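Local coordinates for protein histone-lysine N-methyltransferase, H3 lysine-9 specific SUVH4 (Arabidopsis thaliana, PDB 4QEO) that methylates histone H3 on the lysine whose methylation marks transcriptional repression, and binds methylated DNA that directs this histone methylation, at residues K13-Q24 against G40-L51. Residues are numbered along the deposited sequence; the frame is centred on the assembly and turned at random.
Sequences KVTKCLRLFNKQ and GVTEMIKAKAIL. With nucleotides of chain C.
Met44 and Phe21 lie at the middle of a mainly apolar contact of the N-terminal helix 10-30 with the next helix, 36-46, and the loop after it; the short helical segments run 122° apart with axes 8.8 Å apart at closest approach. No hydrogen bond crosses between the segments. The curled Met44 side chain lays its sulfur on the backbone of Phe21 (SD to Phe21 N 3.8 Å) and its CE against Cys17 SG at 3.7 Å. Phe21 swings CG anti to its own N (chi1 169°), which brings the ring edge to the second helix: Val41 N lies in the ring plane, 3.8 Å from Phe21 CE1. Gly40 packs here too, and a CB on it would run into that ring. The Gln24 side chain crosses that of Glu43 at about a right angle, its OE1 3.6 Å from Glu43 CG, with the amide and carboxylate planes 40° apart. With Gln24 cut back to an alanine, the aliphatic CB and CG of Glu43 would probably lose this cover. Beyond a Schellman turn at Lys48 the chain returns to helix 10-30, where Ala49 CB meets Leu20 CD1 and Leu51 CD2 packs 3.8 Å from Val14 CG2. Arg19 and Lys23 form salt bridges with Asp490 and Glu326, while Phe21 and Val41 also touch helix 72-78. Facing the DNA, Thr42 OG1 sits 2.7 Å from OP1 of DG9 of chain C. The arrangement is a steeply crossed pair of consecutive helices, packed between the SRA domain and the pre-SET/SET part of the chain.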
# COMPACT_ATOMS: atom_id res chain seq x y z
N LYS A 13 12.09 7.36 -1.34
CA LYS A 13 12.90 6.63 -0.36
C LYS A 13 12.03 5.99 0.72
O LYS A 13 12.28 4.85 1.15
CB LYS A 13 13.94 7.54 0.28
CG LYS A 13 15.02 7.99 -0.70
CD LYS A 13 15.90 9.06 -0.10
CE LYS A 13 16.68 8.54 1.10
NZ LYS A 13 17.51 9.61 1.72
N VAL A 14 11.02 6.75 1.17
CA VAL A 14 10.03 6.24 2.12
C VAL A 14 9.30 5.05 1.50
O VAL A 14 9.23 3.96 2.10
CB VAL A 14 9.01 7.33 2.56
CG1 VAL A 14 7.86 6.70 3.35
CG2 VAL A 14 9.72 8.42 3.43
N THR A 15 8.78 5.25 0.28
CA THR A 15 8.07 4.19 -0.44
C THR A 15 8.88 2.90 -0.49
O THR A 15 8.38 1.81 -0.18
CB THR A 15 7.76 4.61 -1.88
OG1 THR A 15 6.90 5.74 -1.87
CG2 THR A 15 7.09 3.46 -2.65
N LYS A 16 10.14 3.05 -0.86
CA LYS A 16 11.05 1.92 -1.01
C LYS A 16 11.29 1.21 0.30
O LYS A 16 11.30 -0.03 0.35
CB LYS A 16 12.38 2.40 -1.61
CG LYS A 16 13.55 1.47 -1.39
CD LYS A 16 14.80 2.01 -2.07
CE LYS A 16 16.05 1.24 -1.65
NZ LYS A 16 17.26 1.73 -2.36
N CYS A 17 11.49 2.00 1.37
CA CYS A 17 11.72 1.43 2.69
C CYS A 17 10.51 0.61 3.15
O CYS A 17 10.67 -0.51 3.67
CB CYS A 17 12.05 2.53 3.71
SG CYS A 17 12.16 1.96 5.45
N LEU A 18 9.32 1.17 2.96
CA LEU A 18 8.07 0.48 3.27
C LEU A 18 7.87 -0.79 2.42
O LEU A 18 7.33 -1.79 2.91
CB LEU A 18 6.89 1.43 3.07
CG LEU A 18 6.86 2.60 4.08
CD1 LEU A 18 5.73 3.56 3.79
CD2 LEU A 18 6.73 2.06 5.48
N ARG A 19 8.29 -0.77 1.15
CA ARG A 19 8.20 -1.99 0.33
C ARG A 19 9.14 -3.07 0.86
O ARG A 19 8.77 -4.25 0.93
CB ARG A 19 8.47 -1.72 -1.16
CG ARG A 19 7.46 -0.81 -1.82
CD ARG A 19 7.82 -0.47 -3.26
NE ARG A 19 6.75 0.29 -3.90
CZ ARG A 19 6.80 0.75 -5.15
NH1 ARG A 19 7.87 0.53 -5.90
NH2 ARG A 19 5.77 1.42 -5.65
N LEU A 20 10.34 -2.66 1.25
CA LEU A 20 11.30 -3.60 1.83
C LEU A 20 10.73 -4.23 3.11
O LEU A 20 10.82 -5.45 3.32
CB LEU A 20 12.62 -2.89 2.13
CG LEU A 20 13.93 -3.67 1.95
CD1 LEU A 20 15.06 -2.92 2.62
CD2 LEU A 20 13.86 -5.11 2.46
N PHE A 21 10.17 -3.40 3.99
CA PHE A 21 9.54 -3.93 5.20
C PHE A 21 8.39 -4.89 4.88
O PHE A 21 8.25 -5.93 5.52
CB PHE A 21 9.03 -2.82 6.12
CG PHE A 21 8.16 -3.34 7.23
CD1 PHE A 21 8.72 -4.05 8.29
CD2 PHE A 21 6.79 -3.15 7.21
CE1 PHE A 21 7.92 -4.54 9.31
CE2 PHE A 21 5.98 -3.65 8.23
CZ PHE A 21 6.55 -4.34 9.28
N ASN A 22 7.54 -4.53 3.91
CA ASN A 22 6.46 -5.44 3.52
C ASN A 22 6.99 -6.79 3.08
O ASN A 22 6.42 -7.85 3.40
CB ASN A 22 5.63 -4.85 2.37
CG ASN A 22 4.49 -5.78 1.96
OD1 ASN A 22 3.51 -5.93 2.69
ND2 ASN A 22 4.62 -6.41 0.80
N LYS A 23 8.10 -6.76 2.35
CA LYS A 23 8.70 -8.00 1.88
C LYS A 23 9.15 -8.85 3.06
O LYS A 23 8.83 -10.05 3.15
CB LYS A 23 9.85 -7.72 0.92
CG LYS A 23 10.57 -8.97 0.38
CD LYS A 23 11.77 -8.53 -0.46
CE LYS A 23 12.98 -9.42 -0.25
NZ LYS A 23 13.04 -10.46 -1.29
N GLN A 24 9.89 -8.24 3.98
CA GLN A 24 10.34 -8.99 5.16
C GLN A 24 9.19 -9.53 6.00
O GLN A 24 9.21 -10.67 6.46
CB GLN A 24 11.28 -8.13 6.02
CG GLN A 24 12.55 -7.73 5.31
CD GLN A 24 13.51 -8.90 5.13
OE1 GLN A 24 13.25 -10.01 5.60
NE2 GLN A 24 14.63 -8.65 4.47
N GLY A 40 9.83 -8.62 11.08
CA GLY A 40 10.19 -7.84 9.90
C GLY A 40 11.07 -6.66 10.25
O GLY A 40 12.05 -6.36 9.54
N VAL A 41 10.72 -5.99 11.34
CA VAL A 41 11.49 -4.85 11.80
C VAL A 41 12.88 -5.31 12.22
O VAL A 41 13.88 -4.70 11.85
CB VAL A 41 10.82 -4.12 13.01
CG1 VAL A 41 11.74 -3.03 13.53
CG2 VAL A 41 9.46 -3.54 12.62
N THR A 42 12.93 -6.40 12.98
CA THR A 42 14.21 -6.98 13.36
C THR A 42 15.10 -7.25 12.13
O THR A 42 16.30 -6.94 12.14
CB THR A 42 14.02 -8.27 14.15
OG1 THR A 42 13.15 -8.00 15.25
CG2 THR A 42 15.37 -8.78 14.67
N GLU A 43 14.52 -7.81 11.08
CA GLU A 43 15.25 -7.99 9.82
C GLU A 43 15.77 -6.66 9.27
O GLU A 43 16.92 -6.58 8.81
CB GLU A 43 14.39 -8.68 8.75
CG GLU A 43 13.98 -10.09 9.09
CD GLU A 43 15.17 -11.00 9.32
OE1 GLU A 43 16.06 -11.10 8.44
OE2 GLU A 43 15.22 -11.61 10.40
N MET A 44 14.94 -5.62 9.33
CA MET A 44 15.34 -4.30 8.82
C MET A 44 16.51 -3.74 9.63
O MET A 44 17.42 -3.13 9.07
CB MET A 44 14.16 -3.32 8.87
CG MET A 44 12.96 -3.71 8.01
SD MET A 44 13.19 -3.37 6.26
CE MET A 44 13.08 -1.57 6.28
N ILE A 45 16.49 -3.95 10.94
CA ILE A 45 17.56 -3.47 11.80
C ILE A 45 18.84 -4.23 11.48
O ILE A 45 19.91 -3.64 11.35
CB ILE A 45 17.20 -3.61 13.30
CG1 ILE A 45 15.99 -2.73 13.63
CG2 ILE A 45 18.39 -3.23 14.19
CD1 ILE A 45 15.42 -2.95 15.04
N LYS A 46 18.72 -5.55 11.34
CA LYS A 46 19.86 -6.38 10.96
C LYS A 46 20.52 -5.87 9.68
O LYS A 46 21.73 -5.75 9.59
CB LYS A 46 19.40 -7.81 10.75
CG LYS A 46 19.68 -8.74 11.91
CD LYS A 46 19.54 -10.18 11.49
CE LYS A 46 18.14 -10.42 10.90
NZ LYS A 46 17.54 -11.72 11.31
N ALA A 47 19.69 -5.55 8.69
CA ALA A 47 20.18 -5.09 7.39
C ALA A 47 20.58 -3.61 7.34
O ALA A 47 20.91 -3.10 6.28
CB ALA A 47 19.15 -5.38 6.33
N LYS A 48 20.54 -2.93 8.48
CA LYS A 48 20.75 -1.49 8.51
C LYS A 48 19.89 -0.77 7.47
O LYS A 48 20.37 0.11 6.75
CB LYS A 48 22.23 -1.14 8.30
CG LYS A 48 23.16 -1.71 9.36
CD LYS A 48 23.13 -0.90 10.64
CE LYS A 48 23.98 0.36 10.53
NZ LYS A 48 24.19 1.02 11.86
N ALA A 49 18.62 -1.16 7.40
CA ALA A 49 17.71 -0.61 6.40
C ALA A 49 16.66 0.34 6.97
O ALA A 49 15.73 0.72 6.26
CB ALA A 49 17.03 -1.75 5.61
N ILE A 50 16.78 0.70 8.25
CA ILE A 50 15.92 1.73 8.84
C ILE A 50 16.23 3.08 8.19
O ILE A 50 17.35 3.59 8.32
CB ILE A 50 16.10 1.85 10.37
CG1 ILE A 50 16.02 0.48 11.04
CG2 ILE A 50 15.03 2.80 10.98
CD1 ILE A 50 14.71 -0.25 10.81
N LEU A 51 15.26 3.65 7.49
CA LEU A 51 15.47 4.88 6.72
C LEU A 51 16.02 6.06 7.54
O LEU A 51 16.93 6.78 7.11
CB LEU A 51 14.18 5.30 6.01
CG LEU A 51 14.32 6.53 5.12
CD1 LEU A 51 15.38 6.27 4.03
CD2 LEU A 51 12.98 6.90 4.51
P DG C 9 14.56 -5.95 18.26
OP1 DG C 9 13.77 -6.08 17.08
OP2 DG C 9 15.77 -6.71 18.38
O5' DG C 9 14.98 -4.43 18.42
C5' DG C 9 14.00 -3.39 18.55
C4' DG C 9 14.30 -2.50 19.73
O4' DG C 9 13.77 -3.07 20.94
C3' DG C 9 15.78 -2.28 19.99
O3' DG C 9 16.03 -0.88 20.13
C2' DG C 9 16.06 -3.10 21.23
C1' DG C 9 14.75 -2.97 21.95
N9 DG C 9 14.44 -3.95 22.99
C8 DG C 9 14.80 -5.27 23.05
N7 DG C 9 14.32 -5.88 24.10
C5 DG C 9 13.60 -4.91 24.77
C6 DG C 9 12.87 -4.98 25.98
O6 DG C 9 12.68 -5.94 26.71
N1 DG C 9 12.30 -3.75 26.30
C2 DG C 9 12.42 -2.61 25.56
N2 DG C 9 11.79 -1.54 26.03
N3 DG C 9 13.10 -2.53 24.43
C4 DG C 9 13.66 -3.71 24.10